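Molybdopterin synthase catalytic subunit (Helicobacter pylori, PDB 3RPF) probably converts precursor Z into molybdopterin by incorporating two sulfur atoms, supplied by the carrier protein MoaD, to form a dithiolene group. Local coordinates at residues A[67-71]-A[72-76]; A[40-43]-A[44-47]. All coordinates share one frame; numbering follows the deposited sequence.

Interaction 1 (A[67-71]-A[72-76]); sequences HKAKD and LGVVL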
loop_
_atom_site.group_PDB
_atom_site.type_symbol
_atom_site.label_atom_id
_atom_site.label_comp_id
_atom_site.label_asym_id
_atom_site.label_seq_id
_atom_site.Cartn_x
_atom_site.Cartn_y
_atom_site.Cartn_z
ATOM N N HIS A 67 -13.590 2.238 -12.330
ATOM C CA HIS A 67 -13.800 3.434 -13.150
ATOM C C HIS A 67 -13.596 4.752 -12.406
ATOM O O HIS A 67 -13.174 5.745 -13.007
ATOM C CB HIS A 67 -15.150 3.380 -13.874
ATOM C CG HIS A 67 -15.164 2.400 -15.002
ATOM N ND1 HIS A 67 -15.916 1.249 -14.982
ATOM C CD2 HIS A 67 -14.477 2.384 -16.174
ATOM C CE1 HIS A 67 -15.712 0.570 -16.101
ATOM N NE2 HIS A 67 -14.840 1.238 -16.835
ATOM N N LYS A 68 -13.879 4.775 -11.106
ATOM C CA LYS A 68 -13.558 5.956 -10.300
ATOM C C LYS A 68 -12.048 6.166 -10.273
ATOM O O LYS A 68 -11.567 7.289 -10.323
ATOM C CB LYS A 68 -14.094 5.793 -8.871
ATOM C CG LYS A 68 -13.401 6.698 -7.858
ATOM C CD LYS A 68 -14.248 6.880 -6.605
ATOM C CE LYS A 68 -13.426 7.490 -5.470
ATOM N NZ LYS A 68 -14.270 8.000 -4.343
ATOM N N ALA A 69 -11.312 5.065 -10.198
ATOM C CA ALA A 69 -9.865 5.100 -10.216
ATOM C C ALA A 69 -9.351 5.619 -11.562
ATOM O O ALA A 69 -8.458 6.477 -11.628
ATOM C CB ALA A 69 -9.334 3.699 -9.921
ATOM N N LYS A 70 -9.917 5.096 -12.641
ATOM C CA LYS A 70 -9.479 5.474 -13.983
ATOM C C LYS A 70 -9.648 6.966 -14.220
ATOM O O LYS A 70 -8.776 7.605 -14.821
ATOM C CB LYS A 70 -10.254 4.677 -15.033
ATOM C CG LYS A 70 -9.692 4.827 -16.441
ATOM C CD LYS A 70 -10.343 3.814 -17.375
ATOM C CE LYS A 70 -9.879 4.020 -18.816
ATOM N NZ LYS A 70 -10.591 3.106 -19.761
ATOM N N ASP A 71 -10.765 7.528 -13.763
ATOM C CA ASP A 71 -10.962 8.976 -13.874
ATOM C C ASP A 71 -9.835 9.780 -13.232
ATOM O O ASP A 71 -9.610 10.929 -13.587
ATOM C CB ASP A 71 -12.309 9.374 -13.271
ATOM C CG ASP A 71 -13.457 9.082 -14.202
ATOM O OD1 ASP A 71 -13.179 8.862 -15.404
ATOM O OD2 ASP A 71 -14.624 9.077 -13.741
ATOM N N LEU A 72 -9.126 9.174 -12.285
ATOM C CA LEU A 72 -8.037 9.861 -11.591
ATOM C C LEU A 72 -6.673 9.444 -12.113
ATOM O O LEU A 72 -5.657 9.777 -11.516
ATOM C CB LEU A 72 -8.102 9.596 -10.088
ATOM C CG LEU A 72 -9.299 10.176 -9.342
ATOM C CD1 LEU A 72 -9.164 9.903 -7.858
ATOM C CD2 LEU A 72 -9.396 11.657 -9.589
ATOM N N GLY A 73 -6.646 8.702 -13.215
ATOM C CA GLY A 73 -5.377 8.303 -13.810
ATOM C C GLY A 73 -4.759 7.093 -13.127
ATOM O O GLY A 73 -3.579 6.807 -13.312
ATOM N N VAL A 74 -5.556 6.373 -12.344
ATOM C CA VAL A 74 -5.064 5.218 -11.592
ATOM C C VAL A 74 -5.683 3.904 -12.078
ATOM O O VAL A 74 -6.899 3.813 -12.242
ATOM C CB VAL A 74 -5.381 5.391 -10.099
ATOM C CG1 VAL A 74 -5.067 4.118 -9.309
ATOM C CG2 VAL A 74 -4.604 6.590 -9.541
ATOM N N VAL A 75 -4.839 2.896 -12.307
ATOM C CA VAL A 75 -5.299 1.546 -12.597
ATOM C C VAL A 75 -5.490 0.769 -11.308
ATOM O O VAL A 75 -4.542 0.562 -10.538
ATOM C CB VAL A 75 -4.310 0.767 -13.456
ATOM C CG1 VAL A 75 -4.758 -0.692 -13.582
ATOM C CG2 VAL A 75 -4.195 1.401 -14.836
ATOM N N LEU A 76 -6.717 0.332 -11.075
ATOM C CA LEU A 76 -7.024 -0.413 -9.864
ATOM C C LEU A 76 -7.543 -1.778 -10.263
ATOM O O LEU A 76 -8.539 -1.882 -10.988
ATOM C CB LEU A 76 -8.073 0.342 -9.053
ATOM C CG LEU A 76 -8.543 -0.304 -7.744
ATOM C CD1 LEU A 76 -7.397 -0.404 -6.728
ATOM C CD2 LEU A 76 -9.712 0.490 -7.160
#

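Interaction 2 (A[40-43]-A[44-47]); sequences VRKE and DNIQ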
loop_
_atom_site.group_PDB
_atom_site.type_symbol
_atom_site.label_atom_id
_atom_site.label_comp_id
_atom_site.label_asym_id
_atom_site.label_seq_id
_atom_site.Cartn_x
_atom_site.Cartn_y
_atom_site.Cartn_z
ATOM N N VAL A 40 -3.578 -15.779 4.567
ATOM C CA VAL A 40 -4.243 -16.525 5.618
ATOM C C VAL A 40 -3.226 -16.888 6.690
ATOM O O VAL A 40 -2.208 -17.525 6.419
ATOM C CB VAL A 40 -4.928 -17.790 5.060
ATOM C CG1 VAL A 40 -5.458 -18.643 6.195
ATOM C CG2 VAL A 40 -6.058 -17.404 4.096
ATOM N N ARG A 41 -3.491 -16.477 7.919
ATOM C CA ARG A 41 -2.573 -16.804 8.991
ATOM C C ARG A 41 -3.170 -17.862 9.904
ATOM O O ARG A 41 -4.393 -18.026 9.978
ATOM C CB ARG A 41 -2.185 -15.553 9.775
ATOM C CG ARG A 41 -3.344 -14.725 10.262
ATOM C CD ARG A 41 -2.844 -13.531 11.075
ATOM N NE ARG A 41 -1.992 -13.947 12.192
ATOM C CZ ARG A 41 -2.447 -14.245 13.410
ATOM N NH1 ARG A 41 -3.748 -14.179 13.674
ATOM N NH2 ARG A 41 -1.605 -14.612 14.367
ATOM N N LYS A 42 -2.298 -18.593 10.580
ATOM C CA LYS A 42 -2.733 -19.603 11.523
ATOM C C LYS A 42 -3.232 -18.926 12.787
ATOM O O LYS A 42 -2.482 -18.217 13.466
ATOM C CB LYS A 42 -1.599 -20.567 11.842
ATOM C CG LYS A 42 -1.922 -21.522 12.983
ATOM C CD LYS A 42 -0.808 -22.527 13.186
ATOM C CE LYS A 42 -1.012 -23.337 14.458
ATOM N NZ LYS A 42 0.032 -24.394 14.620
ATOM N N GLU A 43 -4.515 -19.117 13.067
ATOM C CA GLU A 43 -5.109 -18.682 14.318
ATOM C C GLU A 43 -5.646 -19.920 15.010
ATOM O O GLU A 43 -6.369 -20.711 14.394
ATOM C CB GLU A 43 -6.246 -17.688 14.073
ATOM C CG GLU A 43 -6.923 -17.257 15.366
ATOM C CD GLU A 43 -8.080 -16.300 15.169
ATOM O OE1 GLU A 43 -8.743 -16.346 14.103
ATOM O OE2 GLU A 43 -8.331 -15.503 16.104
ATOM N N ASP A 44 -5.289 -20.085 16.281
ATOM C CA ASP A 44 -5.590 -21.308 17.005
ATOM C C ASP A 44 -5.024 -22.470 16.205
ATOM O O ASP A 44 -3.826 -22.480 15.891
ATOM C CB ASP A 44 -7.100 -21.436 17.233
ATOM C CG ASP A 44 -7.646 -20.312 18.106
ATOM O OD1 ASP A 44 -8.543 -19.574 17.647
ATOM O OD2 ASP A 44 -7.155 -20.161 19.251
ATOM N N ASN A 45 -5.869 -23.433 15.851
ATOM C CA ASN A 45 -5.409 -24.536 15.027
ATOM C C ASN A 45 -6.259 -24.722 13.777
ATOM O O ASN A 45 -6.498 -25.847 13.343
ATOM C CB ASN A 45 -5.345 -25.833 15.829
ATOM C CG ASN A 45 -4.553 -26.924 15.116
ATOM O OD1 ASN A 45 -3.466 -26.675 14.591
ATOM N ND2 ASN A 45 -5.100 -28.139 15.094
ATOM N N ILE A 46 -6.707 -23.618 13.186
ATOM C CA ILE A 46 -7.452 -23.719 11.940
ATOM C C ILE A 46 -6.556 -24.258 10.841
ATOM O O ILE A 46 -5.329 -24.145 10.912
ATOM C CB ILE A 46 -8.034 -22.371 11.496
ATOM C CG1 ILE A 46 -6.922 -21.406 11.064
ATOM C CG2 ILE A 46 -8.888 -21.775 12.609
ATOM C CD1 ILE A 46 -7.453 -20.146 10.415
ATOM N N GLN A 47 -7.173 -24.858 9.833
ATOM C CA GLN A 47 -6.443 -25.343 8.669
ATOM C C GLN A 47 -6.296 -24.249 7.621
ATOM O O GLN A 47 -5.399 -24.296 6.774
ATOM C CB GLN A 47 -7.193 -26.531 8.055
ATOM C CG GLN A 47 -7.290 -27.727 8.978
ATOM C CD GLN A 47 -8.393 -28.669 8.552
ATOM O OE1 GLN A 47 -9.555 -28.267 8.441
ATOM N NE2 GLN A 47 -8.038 -29.920 8.286
#

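Interaction 1 (A[67-71]-A[72-76])
The carbonyl plane of Ala-69 is met on both faces: Val-74 N lies 44° out of it on one side and Leu-72 N 57° out of it on the other. This is part of a Schellman motif, which ends helix 55-71 and turns the chain into strand 74-82. Its defining pair of bonds consists of Val-74 N to Ala-69 O at 3.0 Å and, inside it, Gly-73 N to Lys-70 O at 2.9 Å. The backbone of Gly-73 makes this possible with a positive phi of 81°, a value that favours glycine. Ala-69 O is thus gripped twice, since Leu-72 N also donates to it at 2.9 Å, though along a more bent path than Val-74 N.

The apolar contact expected of a Schellman motif is present as well, with Ala-69 CB 4.3 Å from Val-74 CB. Because helix and strand then run nearly antiparallel, their axes 6.3 Å apart at closest, the same methyl also meets Leu-76, CB to CB at 3.7 Å. Helix 101-118 covers this apolar side, with Leu-107 touching Ala-69 and Val-74, and Phe-111 touching Leu-76. Asn-103 ND2 of that helix bonds to Leu-72 O, tying the turn to its neighbour. Leu-72 itself is exposed. The backbone turn sets its CB 3.5 Å from the doubly bonded Ala-69 O, and the first torsion, with CG anti to the carbonyl carbon, folds the side chain back along the last helical turn, bringing Leu-72 CG to 3.8 Å from Lys-68 O.

Interaction 2 (A[40-43]-A[44-47])
Glu-43 O accepts from Ile-46 N at 3.2 Å along a nearly straight N-H path (174°), closing a four-residue beta turn; Asp-44, at its second position, has the positive phi and strongly negative psi of a type II' turn, while Asn-45 departs from the standard values. That backbone twist at Asp-44 brings its CB to 3.0 Å from Glu-43 O, a tight approach.

Ile-46 fills the inner side. Its first torsion (chi1 69°) puts CG1 beside the backbone N, where CG2 also lies, and both carbons face Glu-43 O from one side: Ile-46 CG2 is 3.3 Å and CG1 3.4 Å from it, and CD1 reaches on to Arg-41 O at 3.7 Å. Lys-42, fully extended, lays its aliphatic chain over the turn, with CE 3.3 Å from Asp-44 O. The side chains of Glu-43 and Asp-44 run side by side, pointing the same way, their carboxylate planes 5° apart. Glu-43 OE2 and Asp-44 OD1, like charges 4.4 Å apart, are close but not in contact, and any repulsion is probably modest at this exposed surface.

Arg-41 turns outward to the second subunit, where its NE bonds to Asn-29 O; by similarity Val-40 and Arg-41 belong to the substrate site. The loop joins strand 32-39 of the mixed sheet to strand 48-53 of the antiparallel sheet, resting on Ile-87 through Val-40, Lys-42 and Ile-46, while Gln-47 makes backbone bonds to Ile-87 and to Leu-126 of strand 121-127.

Both interactions are chain reversals held by backbone bonds, but their centres lie 36 Å apart on opposite sides of the chain's centre. Interaction 1 is partly buried and joins a helix to a strand of the mixed sheet, and its apolar residues are covered by a second helix. Interaction 2 is a surface turn within the loop that joins the two sheets, with one buried isoleucine, charged neighbours and a single cross-segment hydrogen bond in place of three. The mixed sheet connects them: strands 74-82 and 32-39 flank strand 90-98. Only 40-47 touches the second subunit and contains residues assigned by similarity to the substrate site.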